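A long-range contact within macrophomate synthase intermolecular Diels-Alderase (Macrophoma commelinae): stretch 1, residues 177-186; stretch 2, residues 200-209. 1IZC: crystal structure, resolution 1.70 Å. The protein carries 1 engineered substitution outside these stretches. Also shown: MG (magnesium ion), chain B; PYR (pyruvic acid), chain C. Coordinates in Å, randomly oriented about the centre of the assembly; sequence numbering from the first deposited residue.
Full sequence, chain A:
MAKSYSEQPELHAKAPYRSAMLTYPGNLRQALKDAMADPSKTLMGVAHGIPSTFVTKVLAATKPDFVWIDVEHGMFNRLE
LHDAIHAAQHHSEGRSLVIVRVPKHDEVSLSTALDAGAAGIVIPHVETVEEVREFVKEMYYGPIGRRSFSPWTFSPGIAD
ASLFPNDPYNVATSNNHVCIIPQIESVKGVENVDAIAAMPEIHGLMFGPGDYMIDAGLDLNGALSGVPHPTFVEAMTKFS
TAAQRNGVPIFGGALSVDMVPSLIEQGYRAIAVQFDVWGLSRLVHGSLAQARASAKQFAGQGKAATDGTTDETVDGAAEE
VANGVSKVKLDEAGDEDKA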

# COMPACT_ATOMS: atom_id res chain seq x y z
N HIS A 177 6.23 16.38 27.82
CA HIS A 177 7.22 16.31 26.73
C HIS A 177 6.86 17.04 25.45
O HIS A 177 7.75 17.53 24.75
CB HIS A 177 7.47 14.84 26.34
CG HIS A 177 8.26 14.06 27.35
ND1 HIS A 177 8.73 12.79 27.09
CD2 HIS A 177 8.66 14.36 28.61
CE1 HIS A 177 9.38 12.34 28.14
NE2 HIS A 177 9.36 13.27 29.08
N VAL A 178 5.56 17.09 25.15
CA VAL A 178 5.07 17.67 23.90
C VAL A 178 5.08 19.19 23.81
O VAL A 178 4.66 19.88 24.75
CB VAL A 178 3.65 17.14 23.60
CG1 VAL A 178 3.09 17.78 22.33
CG2 VAL A 178 3.69 15.61 23.46
N CYS A 179 5.53 19.69 22.66
CA CYS A 179 5.65 21.13 22.41
C CYS A 179 4.78 21.67 21.28
O CYS A 179 4.48 20.95 20.31
CB CYS A 179 7.10 21.48 22.08
SG CYS A 179 8.30 21.00 23.35
N ILE A 180 4.39 22.94 21.41
CA ILE A 180 3.58 23.63 20.41
C ILE A 180 4.42 24.77 19.83
O ILE A 180 4.99 25.59 20.57
CB ILE A 180 2.28 24.24 21.00
CG1 ILE A 180 1.40 23.15 21.59
CG2 ILE A 180 1.49 24.92 19.90
CD1 ILE A 180 0.01 23.65 22.00
N ILE A 181 4.51 24.81 18.50
CA ILE A 181 5.28 25.81 17.78
C ILE A 181 4.45 26.51 16.70
O ILE A 181 4.21 25.95 15.63
CB ILE A 181 6.51 25.15 17.10
CG1 ILE A 181 7.40 24.48 18.14
CG2 ILE A 181 7.34 26.21 16.34
CD1 ILE A 181 7.15 22.99 18.29
N PRO A 182 3.99 27.74 16.98
CA PRO A 182 3.20 28.45 15.97
C PRO A 182 4.12 28.88 14.84
O PRO A 182 5.28 29.22 15.09
CB PRO A 182 2.70 29.69 16.72
CG PRO A 182 2.68 29.24 18.16
CD PRO A 182 3.96 28.44 18.27
N GLN A 183 3.62 28.87 13.61
CA GLN A 183 4.41 29.32 12.48
C GLN A 183 3.76 30.62 11.98
O GLN A 183 2.56 30.66 11.71
CB GLN A 183 4.45 28.26 11.38
CG GLN A 183 5.17 28.73 10.15
CD GLN A 183 5.47 27.60 9.19
OE1 GLN A 183 4.76 26.59 9.16
NE2 GLN A 183 6.51 27.77 8.40
N ILE A 184 4.57 31.67 11.90
CA ILE A 184 4.14 33.00 11.47
C ILE A 184 4.54 33.15 10.00
O ILE A 184 5.73 33.14 9.67
CB ILE A 184 4.85 34.09 12.30
CG1 ILE A 184 4.54 33.89 13.79
CG2 ILE A 184 4.41 35.48 11.86
CD1 ILE A 184 3.08 34.10 14.15
N GLU A 185 3.55 33.30 9.13
CA GLU A 185 3.87 33.38 7.71
C GLU A 185 2.89 34.18 6.89
O GLU A 185 2.60 33.86 5.73
CB GLU A 185 3.99 31.96 7.16
CG GLU A 185 2.83 31.06 7.47
CD GLU A 185 3.11 29.63 7.05
OE1 GLU A 185 3.97 29.48 6.17
OE2 GLU A 185 2.49 28.69 7.58
N SER A 186 2.38 35.24 7.49
CA SER A 186 1.45 36.12 6.78
C SER A 186 1.60 37.52 7.35
O SER A 186 2.14 37.70 8.45
CB SER A 186 0.01 35.65 6.95
OG SER A 186 -0.41 35.74 8.30
MG MG B . 4.23 28.06 4.68
C PYR C . 6.96 28.93 4.26
O PYR C . 5.84 29.25 3.84
OXT PYR C . 8.03 29.50 3.95
CA PYR C . 6.92 27.75 5.21
O3 PYR C . 5.87 27.16 5.53
CB PYR C . 8.23 27.35 5.74
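Stretch 2 200-209: PEIHGLMFGP

Stretch 2 lies alongside stretch 1 as a parallel neighbour in a β-sheet. Stretch 1 is extended from Cys179 to Ile184. Stretch 2 approaches as a loop, becomes a strand that includes Met206 and Phe207, and leaves it at Gly208, the N-cap of a helix that follows. The two strands run in the same direction with a signed crossing angle of -24°, and their axes come within 4.5 Å. The register advances evenly at the C-terminal end: Gln183 CA is 4.5 Å from Met206 CA, Ile184 CA is 4.8 Å from Phe207 CA, and Glu185 CA is 4.4 Å from Gly208 CA. Together the stretches bury 702 Å², both sides summed.

Backbone hydrogen bonds fix this register. Met206 N donates to Pro182 O at 3.0 Å. Ile184 N donates to Met206 O at 2.7 Å, and Gly208 N donates to Ile184 O at 2.9 Å. Proline has no N-H to give, so Pro182 takes part through its carbonyl. Gly204 O lies 3.1 Å from Pro182 CD and finds no hydrogen-bond partner in the model. It does receive a CA-H...O contact from Ile181 CA at 3.5 Å. Similar contacts join Gln183 CA to Met206 O at 3.2 Å and Phe207 CA to Ile184 O at 3.3 Å.

Before the strand, His203 binds Ile180 twice. His203 N donates to Ile180 O at 3.0 Å, and Ile180 N donates to His203 ND1 at 3.0 Å, meeting the ring at its edge. The imidazole thus supplies an acceptor to the strand backbone. Cys179 SG lies obliquely to this ring, 4.6 Å from its centroid.

Apolar side chains pack beside the backbone. Pro182 CG meets Ile202 CG2 at 3.7 Å, and Pro182 CB meets Leu205 CD2 at 4.0 Å. The CA-to-CB bond of Leu205 points away from stretch 1, but the end of its side chain comes nearer. Ile181 CG2 is 4.1 Å from Met206 CB. Gln183 and Met206 share one face of the sheet, with Gln183 NE2 3.7 Å from Met206 SD. Ile184 and Phe207 share the other, with Ile184 CG2 4.3 Å from Phe207 CE1.

The strand ends reach the ligand site. Glu185 OE1 binds the magnesium ion MG at 2.1 Å, and pyruvate binds the same ion through its O and O3 atoms. Gly208 leaves room here: an ideal CB on it would fall 2.4 Å from Glu185 OE1, a clash.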

# COMPACT_ATOMS: atom_id res chain seq x y z
N PRO A 200 1.84 31.92 27.11
CA PRO A 200 2.54 31.03 28.05
C PRO A 200 2.52 29.59 27.56
O PRO A 200 3.35 28.77 27.94
CB PRO A 200 1.73 31.18 29.35
CG PRO A 200 0.88 32.37 29.15
CD PRO A 200 0.59 32.44 27.69
N GLU A 201 1.56 29.28 26.69
CA GLU A 201 1.43 27.91 26.20
C GLU A 201 2.44 27.44 25.17
O GLU A 201 2.63 26.24 25.00
CB GLU A 201 0.03 27.67 25.61
CG GLU A 201 -1.12 27.92 26.59
CD GLU A 201 -1.67 29.33 26.49
OE1 GLU A 201 -0.90 30.26 26.16
OE2 GLU A 201 -2.88 29.51 26.76
N ILE A 202 3.11 28.37 24.49
CA ILE A 202 4.03 27.96 23.42
C ILE A 202 5.47 27.68 23.82
O ILE A 202 5.96 28.19 24.83
CB ILE A 202 4.00 28.96 22.25
CG1 ILE A 202 4.68 30.28 22.62
CG2 ILE A 202 2.54 29.23 21.88
CD1 ILE A 202 4.88 31.21 21.42
N HIS A 203 6.14 26.86 23.01
CA HIS A 203 7.51 26.44 23.29
C HIS A 203 8.50 26.76 22.19
O HIS A 203 9.70 26.46 22.31
CB HIS A 203 7.52 24.94 23.56
CG HIS A 203 6.47 24.52 24.53
ND1 HIS A 203 5.29 23.90 24.14
CD2 HIS A 203 6.36 24.72 25.87
CE1 HIS A 203 4.51 23.75 25.20
NE2 HIS A 203 5.13 24.24 26.26
N GLY A 204 8.01 27.37 21.12
CA GLY A 204 8.89 27.72 20.02
C GLY A 204 8.13 28.58 19.02
O GLY A 204 6.91 28.67 19.09
N LEU A 205 8.85 29.21 18.10
CA LEU A 205 8.23 30.04 17.06
C LEU A 205 8.98 29.81 15.76
O LEU A 205 10.21 29.72 15.75
CB LEU A 205 8.30 31.52 17.42
CG LEU A 205 7.18 32.03 18.34
CD1 LEU A 205 7.50 33.46 18.78
CD2 LEU A 205 5.84 31.96 17.60
N MET A 206 8.24 29.72 14.66
CA MET A 206 8.84 29.50 13.35
C MET A 206 8.29 30.52 12.37
O MET A 206 7.15 30.94 12.49
CB MET A 206 8.49 28.09 12.84
CG MET A 206 9.07 27.74 11.47
SD MET A 206 8.57 26.07 11.00
CE MET A 206 9.79 25.07 11.90
N PHE A 207 9.11 30.91 11.40
CA PHE A 207 8.68 31.87 10.39
C PHE A 207 8.56 31.12 9.07
O PHE A 207 9.26 30.12 8.85
CB PHE A 207 9.71 32.99 10.23
CG PHE A 207 9.17 34.24 9.58
CD1 PHE A 207 8.51 35.20 10.34
CD2 PHE A 207 9.31 34.46 8.21
CE1 PHE A 207 8.00 36.37 9.74
CE2 PHE A 207 8.81 35.62 7.62
CZ PHE A 207 8.15 36.57 8.38
N GLY A 208 7.66 31.57 8.21
CA GLY A 208 7.50 30.95 6.90
C GLY A 208 7.82 32.05 5.90
O GLY A 208 6.91 32.76 5.47
N PRO A 209 9.09 32.22 5.50
CA PRO A 209 9.49 33.27 4.55
C PRO A 209 8.74 33.27 3.22
O PRO A 209 8.32 34.31 2.73
CB PRO A 209 10.98 33.02 4.34
CG PRO A 209 11.40 32.14 5.48
CD PRO A 209 10.21 31.30 5.79
O HOH W 1 2.78 26.78 5.70
O HOH W 2 4.63 26.59 2.99